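SUMO1 linked HERC2 ZZ domain (Small ubiquitin-related modifier 1,E3 ubiquitin-protein ligase HERC2) (Homo sapiens, PDB 6WW3) probably serves as the histone H3- and SUMO1-tail-binding zinc finger of the E3 ubiquitin ligase HERC2, here fused to a SUMO1 tail. Local coordinates at residues K6-V11 with F19-S24; S24-R29 with F36-F41. All coordinates share one frame; numbering follows the deposited sequence.

Contact 2 lies wholly in the HERC2 ZZ-type zinc finger, whereas contact 1 spans the fusion joint, K6 probably coming from the SUMO1 tail and the rest from the ZZ finger. Their centres are about 10 Å apart, and they follow one another along the chain with S24 shared. Contact 1 pairs the short strands 7-8 and 21-22; contact 2 joins strand 25-28, the middle strand of the three-stranded sheet, to edge strand 35-36 and helix 38-43. The two touch where V11 and H8 pack on R25 and where the tip of I21 meets the backbone of F36 and C37. Contact 1 sits beside the Cys4 zinc site; contact 2 contributes C37 and C40 to it, and C28 to the Cys2His2 site.

Contact 1: K6-V11 with F19-S24; sequences KIHPGV and FPINGS
The H8 imidazole lies alongside I21, its CD2 edge next to the CG2 methyl, and reaches along strand 21-22 to G23. With CG anti to its carbonyl carbon (chi1 -56°), the ring places NE2 2.7 Å from G23 O. The acceptor lies in the ring plane and NE2 sits nearly along the C=O axis of G23, although the hydrogen bond is bent at its hydrogen (140°). H8 N also donates to I21 O at 2.8 Å, so one residue holds two carbonyls of segment 19-24. On one side of this pair G23 N donates to K6 O (2.8 Å), a bond between parts of the engineered fusion, since K6 probably ends the SUMO1 tail; on the other, beyond the type II turn from H8 to V11, I21 N donates to V11 O (3.0 Å). I7 and N22 form the antiparallel non-hydrogen-bonded pair. The I7 and P20 side chains cross obliquely, I7 CD1 3.8 Å from P20 CG, while N22 ND2 donates to the backbone O of E4, in the SUMO1 part. P20, preceded by a cis peptide bond, sets CB 3.3 Å from H8 O. The edge of the F19 ring meets G10, CE1 lying 3.6 Å from G10 C. V11 and I21 also cross obliquely, V11 CG1 3.7 Å from I21 CD1. An alanine at H8 would remove the ring and its bond to G23 O, and would probably loosen the ladder near S24. Donation from NE2 implies a proton there, so a buried imidazole adds a side-chain rung to a backbone-bonded ladder.

Contact 2: S24-R29 with F36-F41; sequences SRFKCR and FCETCF. With ZN (zinc ion), chain C; ZN (zinc ion), chain D.
In this zinc-binding ZZ finger, a strand is joined to the helix that follows its neighbour, and the contact contributes ligands to both metal sites: C37 and C40 bind one zinc with C13 and C16, and C28 binds the other with C31, H46 and H50. Strand 25-28 pairs with F36 through an antiparallel hydrogen-bonded pair, F26 N to F36 O at 3.0 Å and F36 N to F26 O at 2.8 Å. The F26 side chain, with CG anti to its carbonyl carbon, then reaches the helix. F41 comes over one face of its ring as an offset stack, the planes only 6° apart and the centroids 4.2 Å apart, and F41 CB adds a CH-pi contact over the same face. F26 CE2 meets E38 CB at 3.7 Å, and F52 and R54 pack on F26 from strand 52-55. Near S24, two waters bridge to the helix start: one accepts from E38 N and lies 2.8 Å from S24 O, the other accepts from S24 N and donates to E38 OE1. C37 is the N-cap: its SG, bound to zinc at 2.4 Å, also accepts from C40 N at 3.5 Å, along a nearly straight 169° bond.

Contact 1: K6-V11 with F19-S24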
ATOM      1  N   LYS A   6       7.587  -1.256   9.987  1.00 16.53           N
ATOM      2  CA  LYS A   6       6.400  -2.100   9.939  1.00 13.94           C
ATOM      3  C   LYS A   6       6.344  -2.838   8.610  1.00 11.00           C
ATOM      4  O   LYS A   6       6.579  -2.253   7.556  1.00  9.79           O
ATOM      5  CB  LYS A   6       5.124  -1.260  10.061  1.00 14.57           C
ATOM      6  CG  LYS A   6       4.959  -0.359  11.276  1.00 21.83           C
ATOM      7  CD  LYS A   6       4.973  -1.066  12.619  1.00 36.01           C
ATOM      8  CE  LYS A   6       4.802  -0.011  13.726  1.00 39.28           C
ATOM      9  NZ  LYS A   6       5.243  -0.455  15.078  1.00 41.85           N
ATOM     10  N   ILE A   7       6.006  -4.121   8.651  1.00 10.74           N
ATOM     11  CA  ILE A   7       5.784  -4.876   7.425  1.00 10.36           C
ATOM     12  C   ILE A   7       4.348  -5.383   7.417  1.00  9.86           C
ATOM     13  O   ILE A   7       3.728  -5.587   8.463  1.00 10.78           O
ATOM     14  CB  ILE A   7       6.774  -6.052   7.233  1.00 14.82           C
ATOM     15  CG1 ILE A   7       6.472  -7.185   8.208  1.00 15.88           C
ATOM     16  CG2 ILE A   7       8.222  -5.580   7.371  1.00 12.20           C
ATOM     17  CD1 ILE A   7       6.656  -8.545   7.596  1.00 19.44           C
ATOM     18  N   HIS A   8       3.818  -5.591   6.215  1.00 10.25           N
ATOM     19  CA  HIS A   8       2.490  -6.161   6.021  1.00  8.52           C
ATOM     20  C   HIS A   8       2.645  -7.526   5.366  1.00  9.97           C
ATOM     21  O   HIS A   8       2.704  -7.632   4.128  1.00  7.24           O
ATOM     22  CB  HIS A   8       1.645  -5.223   5.169  1.00  7.64           C
ATOM     23  CG  HIS A   8       1.543  -3.848   5.741  1.00  8.95           C
ATOM     24  ND1 HIS A   8       0.473  -3.441   6.505  1.00  9.23           N
ATOM     25  CD2 HIS A   8       2.390  -2.794   5.685  1.00  7.56           C
ATOM     26  CE1 HIS A   8       0.654  -2.186   6.878  1.00  9.65           C
ATOM     27  NE2 HIS A   8       1.807  -1.768   6.391  1.00  8.53           N
ATOM     28  N   PRO A   9       2.753  -8.595   6.148  1.00  8.47           N
ATOM     29  CA  PRO A   9       3.043  -9.909   5.569  1.00 10.73           C
ATOM     30  C   PRO A   9       2.010 -10.284   4.520  1.00  9.23           C
ATOM     31  O   PRO A   9       0.816 -10.005   4.665  1.00  7.54           O
ATOM     32  CB  PRO A   9       2.978 -10.855   6.780  1.00 16.85           C
ATOM     33  CG  PRO A   9       3.171  -9.976   7.967  1.00 15.71           C
ATOM     34  CD  PRO A   9       2.571  -8.653   7.608  1.00 11.21           C
ATOM     35  N   GLY A  10       2.490 -10.884   3.437  1.00  8.01           N
ATOM     36  CA  GLY A  10       1.617 -11.343   2.375  1.00 10.01           C
ATOM     37  C   GLY A  10       1.102 -10.275   1.434  1.00  7.87           C
ATOM     38  O   GLY A  10       0.341 -10.606   0.519  1.00  9.34           O
ATOM     39  N   VAL A  11       1.516  -9.019   1.595  1.00  7.52           N
ATOM     40  CA  VAL A  11       1.006  -7.911   0.790  1.00  7.98           C
ATOM     41  C   VAL A  11       2.105  -7.483  -0.173  1.00  7.08           C
ATOM     42  O   VAL A  11       3.207  -7.110   0.256  1.00  5.54           O
ATOM     43  CB  VAL A  11       0.544  -6.737   1.671  1.00  5.34           C
ATOM     44  CG1 VAL A  11      -0.054  -5.616   0.814  1.00  6.67           C
ATOM     45  CG2 VAL A  11      -0.460  -7.212   2.687  1.00  6.52           C
ATOM     46  N   PHE A  19       7.783  -6.660  -1.592  1.00  8.75           N
ATOM     47  CA  PHE A  19       7.140  -7.743  -0.839  1.00  8.24           C
ATOM     48  C   PHE A  19       7.989  -8.252   0.324  1.00  9.65           C
ATOM     49  O   PHE A  19       9.112  -8.703   0.120  1.00  7.53           O
ATOM     50  CB  PHE A  19       6.816  -8.926  -1.749  1.00  9.63           C
ATOM     51  CG  PHE A  19       6.164 -10.073  -1.035  1.00  9.34           C
ATOM     52  CD1 PHE A  19       4.797 -10.074  -0.808  1.00  8.34           C
ATOM     53  CD2 PHE A  19       6.917 -11.120  -0.548  1.00 10.80           C
ATOM     54  CE1 PHE A  19       4.196 -11.127  -0.140  1.00 10.42           C
ATOM     55  CE2 PHE A  19       6.317 -12.163   0.138  1.00 13.98           C
ATOM     56  CZ  PHE A  19       4.957 -12.165   0.336  1.00 11.30           C
ATOM     57  N   PRO A  20       7.447  -8.196   1.548  1.00  9.34           N
ATOM     58  CA  PRO A  20       6.154  -7.595   1.889  1.00  9.33           C
ATOM     59  C   PRO A  20       6.272  -6.084   1.878  1.00 11.06           C
ATOM     60  O   PRO A  20       7.411  -5.594   1.932  1.00 12.04           O
ATOM     61  CB  PRO A  20       5.896  -8.094   3.313  1.00  8.20           C
ATOM     62  CG  PRO A  20       7.291  -8.208   3.890  1.00  9.42           C
ATOM     63  CD  PRO A  20       8.137  -8.722   2.738  1.00  9.05           C
ATOM     64  N   ILE A  21       5.154  -5.356   1.768  1.00  8.19           N
ATOM     65  CA  ILE A  21       5.218  -3.907   1.908  1.00  7.17           C
ATOM     66  C   ILE A  21       5.769  -3.575   3.290  1.00  9.20           C
ATOM     67  O   ILE A  21       5.310  -4.114   4.307  1.00  6.15           O
ATOM     68  CB  ILE A  21       3.834  -3.273   1.695  1.00  6.34           C
ATOM     69  CG1 ILE A  21       3.334  -3.515   0.263  1.00  7.72           C
ATOM     70  CG2 ILE A  21       3.873  -1.753   2.001  1.00  6.36           C
ATOM     71  CD1 ILE A  21       2.108  -2.727  -0.095  1.00  6.31           C
ATOM     72  N   ASN A  22       6.763  -2.687   3.336  1.00  8.03           N
ATOM     73  CA  ASN A  22       7.166  -2.090   4.597  1.00  8.25           C
ATOM     74  C   ASN A  22       6.728  -0.623   4.618  1.00  8.10           C
ATOM     75  O   ASN A  22       6.577   0.005   3.573  1.00  9.29           O
ATOM     76  CB  ASN A  22       8.679  -2.234   4.848  1.00 12.36           C
ATOM     77  CG  ASN A  22       9.526  -1.442   3.870  1.00 13.43           C
ATOM     78  OD1 ASN A  22       9.759  -1.873   2.748  1.00 15.62           O
ATOM     79  ND2 ASN A  22       9.970  -0.266   4.288  1.00 14.43           N
ATOM     80  N   GLY A  23       6.475  -0.104   5.817  1.00  8.19           N
ATOM     81  CA  GLY A  23       5.875   1.205   5.973  1.00  8.42           C
ATOM     82  C   GLY A  23       4.358   1.150   5.921  1.00  9.48           C
ATOM     83  O   GLY A  23       3.735   0.109   6.159  1.00  5.41           O
ATOM     84  N   SER A  24       3.752   2.301   5.616  1.00  7.94           N
ATOM     85  CA  SER A  24       2.302   2.347   5.488  1.00  8.60           C
ATOM     86  C   SER A  24       1.865   1.688   4.186  1.00  8.28           C
ATOM     87  O   SER A  24       2.509   1.835   3.144  1.00  8.45           O
ATOM     88  CB  SER A  24       1.768   3.780   5.550  1.00  9.36           C
ATOM     89  OG  SER A  24       1.956   4.353   6.835  1.00  9.26           O
TER

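Contact 2: S24-R29 with F36-F41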
ATOM      1  N   SER A  24       3.752   2.301   5.616  1.00  7.94           N
ATOM      2  CA  SER A  24       2.302   2.347   5.488  1.00  8.60           C
ATOM      3  C   SER A  24       1.865   1.688   4.186  1.00  8.28           C
ATOM      4  O   SER A  24       2.509   1.835   3.144  1.00  8.45           O
ATOM      5  CB  SER A  24       1.768   3.780   5.550  1.00  9.36           C
ATOM      6  OG  SER A  24       1.956   4.353   6.835  1.00  9.26           O
ATOM      7  N   ARG A  25       0.762   0.955   4.263  1.00  7.02           N
ATOM      8  CA  ARG A  25       0.170   0.255   3.134  1.00  7.32           C
ATOM      9  C   ARG A  25      -1.059   1.017   2.652  1.00  6.59           C
ATOM     10  O   ARG A  25      -1.876   1.467   3.456  1.00  6.91           O
ATOM     11  CB  ARG A  25      -0.215  -1.167   3.561  1.00  5.84           C
ATOM     12  CG  ARG A  25      -1.220  -1.864   2.682  1.00  4.98           C
ATOM     13  CD  ARG A  25      -1.793  -3.107   3.350  1.00  6.80           C
ATOM     14  NE  ARG A  25      -2.699  -3.810   2.442  1.00  6.99           N
ATOM     15  CZ  ARG A  25      -3.500  -4.815   2.774  1.00  7.95           C
ATOM     16  NH1 ARG A  25      -3.534  -5.269   4.016  1.00  7.66           N
ATOM     17  NH2 ARG A  25      -4.274  -5.367   1.844  1.00  9.39           N
ATOM     18  N   PHE A  26      -1.199   1.160   1.341  1.00  7.05           N
ATOM     19  CA  PHE A  26      -2.344   1.867   0.769  1.00  6.03           C
ATOM     20  C   PHE A  26      -3.145   0.900  -0.097  1.00  7.56           C
ATOM     21  O   PHE A  26      -2.726   0.563  -1.208  1.00  7.28           O
ATOM     22  CB  PHE A  26      -1.898   3.092  -0.030  1.00  5.37           C
ATOM     23  CG  PHE A  26      -1.266   4.160   0.823  1.00  8.36           C
ATOM     24  CD1 PHE A  26      -2.028   5.220   1.300  1.00  5.51           C
ATOM     25  CD2 PHE A  26       0.074   4.077   1.187  1.00  8.08           C
ATOM     26  CE1 PHE A  26      -1.455   6.195   2.104  1.00  6.07           C
ATOM     27  CE2 PHE A  26       0.652   5.046   1.993  1.00  5.80           C
ATOM     28  CZ  PHE A  26      -0.120   6.110   2.444  1.00 11.90           C
ATOM     29  N   LYS A  27      -4.310   0.479   0.401  1.00  8.42           N
ATOM     30  CA  LYS A  27      -5.170  -0.462  -0.312  1.00  9.05           C
ATOM     31  C   LYS A  27      -6.250   0.295  -1.080  1.00  5.79           C
ATOM     32  O   LYS A  27      -6.962   1.121  -0.507  1.00  9.35           O
ATOM     33  CB  LYS A  27      -5.820  -1.456   0.653  1.00  5.93           C
ATOM     34  CG  LYS A  27      -6.775  -2.442  -0.064  1.00 10.89           C
ATOM     35  CD  LYS A  27      -7.305  -3.521   0.882  1.00 12.62           C
ATOM     36  CE  LYS A  27      -8.364  -4.408   0.222  1.00 13.83           C
ATOM     37  NZ  LYS A  27      -7.922  -5.032  -1.065  1.00  9.96           N
ATOM     38  N   CYS A  28      -6.368   0.018  -2.370  1.00  5.66           N
ATOM     39  CA  CYS A  28      -7.421   0.657  -3.152  1.00  7.80           C
ATOM     40  C   CYS A  28      -8.784   0.139  -2.723  1.00  7.51           C
ATOM     41  O   CYS A  28      -8.976  -1.072  -2.591  1.00  8.72           O
ATOM     42  CB  CYS A  28      -7.227   0.422  -4.646  1.00  5.66           C
ATOM     43  SG  CYS A  28      -8.443   1.345  -5.599  1.00  6.42           S
ATOM     44  N   ARG A  29      -9.734   1.058  -2.504  1.00 10.09           N
ATOM     45  CA  ARG A  29     -11.091   0.675  -2.121  1.00 10.91           C
ATOM     46  C   ARG A  29     -11.957   0.244  -3.294  1.00 11.06           C
ATOM     47  O   ARG A  29     -13.046  -0.298  -3.070  1.00  9.73           O
ATOM     48  CB  ARG A  29     -11.791   1.834  -1.392  1.00 13.36           C
ATOM     49  CG  ARG A  29     -11.129   2.219  -0.067  1.00 13.55           C
ATOM     50  CD  ARG A  29     -11.783   3.431   0.603  1.00 21.93           C
ATOM     51  NE  ARG A  29     -11.464   3.471   2.035  1.00 23.32           N
ATOM     52  CZ  ARG A  29     -10.803   4.452   2.644  1.00 23.69           C
ATOM     53  NH1 ARG A  29     -10.563   4.375   3.951  1.00 27.91           N
ATOM     54  NH2 ARG A  29     -10.394   5.515   1.966  1.00 22.31           N
ATOM     55  N   PHE A  36      -0.578  -0.265  -2.840  1.00  8.09           N
ATOM     56  CA  PHE A  36       0.605   0.550  -3.097  1.00  6.01           C
ATOM     57  C   PHE A  36       1.441   0.656  -1.831  1.00  6.42           C
ATOM     58  O   PHE A  36       0.893   0.832  -0.744  1.00  4.74           O
ATOM     59  CB  PHE A  36       0.223   1.980  -3.497  1.00  7.16           C
ATOM     60  CG  PHE A  36       0.014   2.190  -4.963  1.00  6.74           C
ATOM     61  CD1 PHE A  36       0.718   1.458  -5.901  1.00  7.10           C
ATOM     62  CD2 PHE A  36      -0.871   3.161  -5.405  1.00  6.91           C
ATOM     63  CE1 PHE A  36       0.539   1.687  -7.251  1.00  8.57           C
ATOM     64  CE2 PHE A  36      -1.052   3.389  -6.761  1.00 10.30           C
ATOM     65  CZ  PHE A  36      -0.346   2.651  -7.680  1.00  7.23           C
ATOM     66  N   CYS A  37       2.763   0.619  -1.965  1.00  6.40           N
ATOM     67  CA  CYS A  37       3.576   1.171  -0.895  1.00  6.16           C
ATOM     68  C   CYS A  37       3.468   2.698  -0.934  1.00  8.71           C
ATOM     69  O   CYS A  37       2.849   3.277  -1.833  1.00 10.71           O
ATOM     70  CB  CYS A  37       5.026   0.704  -1.004  1.00  9.26           C
ATOM     71  SG  CYS A  37       5.953   1.486  -2.345  1.00 12.58           S
ATOM     72  N   GLU A  38       4.044   3.367   0.066  1.00  8.89           N
ATOM     73  CA  GLU A  38       3.810   4.807   0.166  1.00 11.07           C
ATOM     74  C   GLU A  38       4.463   5.565  -0.984  1.00 11.34           C
ATOM     75  O   GLU A  38       3.851   6.482  -1.546  1.00 13.75           O
ATOM     76  CB  GLU A  38       4.287   5.357   1.511  1.00 10.72           C
ATOM     77  CG  GLU A  38       4.039   6.861   1.654  1.00 13.49           C
ATOM     78  CD  GLU A  38       4.176   7.369   3.082  1.00 18.42           C
ATOM     79  OE1 GLU A  38       4.238   6.548   4.021  1.00 19.19           O
ATOM     80  OE2 GLU A  38       4.256   8.598   3.258  1.00 19.53           O
ATOM     81  N   THR A  39       5.697   5.205  -1.352  1.00  8.96           N
ATOM     82  CA  THR A  39       6.337   5.869  -2.484  1.00 14.58           C
ATOM     83  C   THR A  39       5.503   5.704  -3.748  1.00 13.30           C
ATOM     84  O   THR A  39       5.233   6.676  -4.455  1.00 13.93           O
ATOM     85  CB  THR A  39       7.743   5.324  -2.722  1.00 15.97           C
ATOM     86  OG1 THR A  39       8.552   5.538  -1.561  1.00 20.25           O
ATOM     87  CG2 THR A  39       8.366   6.050  -3.910  1.00 15.83           C
ATOM     88  N   CYS A  40       5.065   4.472  -4.034  1.00 10.67           N
ATOM     89  CA  CYS A  40       4.222   4.245  -5.205  1.00 12.71           C
ATOM     90  C   CYS A  40       2.913   5.007  -5.097  1.00 11.49           C
ATOM     91  O   CYS A  40       2.422   5.555  -6.095  1.00 11.50           O
ATOM     92  CB  CYS A  40       3.946   2.753  -5.377  1.00  9.70           C
ATOM     93  SG  CYS A  40       5.330   1.859  -6.050  1.00  8.60           S
ATOM     94  N   PHE A  41       2.323   5.046  -3.897  1.00  9.37           N
ATOM     95  CA  PHE A  41       1.077   5.783  -3.724  1.00  9.37           C
ATOM     96  C   PHE A  41       1.241   7.244  -4.102  1.00 12.01           C
ATOM     97  O   PHE A  41       0.301   7.853  -4.616  1.00 13.10           O
ATOM     98  CB  PHE A  41       0.568   5.676  -2.288  1.00  7.46           C
ATOM     99  CG  PHE A  41      -0.612   6.572  -2.009  1.00 10.19           C
ATOM    100  CD1 PHE A  41      -1.836   6.351  -2.639  1.00  7.53           C
ATOM    101  CD2 PHE A  41      -0.501   7.631  -1.127  1.00  9.75           C
ATOM    102  CE1 PHE A  41      -2.926   7.173  -2.398  1.00  8.30           C
ATOM    103  CE2 PHE A  41      -1.593   8.465  -0.867  1.00 11.81           C
ATOM    104  CZ  PHE A  41      -2.804   8.240  -1.508  1.00 10.34           C
TER
HETATM  105 ZN    ZN C2801       5.703   0.316  -4.463  1.00 11.90          ZN
HETATM  106 ZN    ZN D2802      -7.890   1.138  -7.842  1.00  9.22          ZN
HETATM  107  O   HOH W   1       5.181   2.085   2.388  1.00  9.14           O
HETATM  108  O   HOH W   2       5.426   4.402   4.667  1.00 11.11           O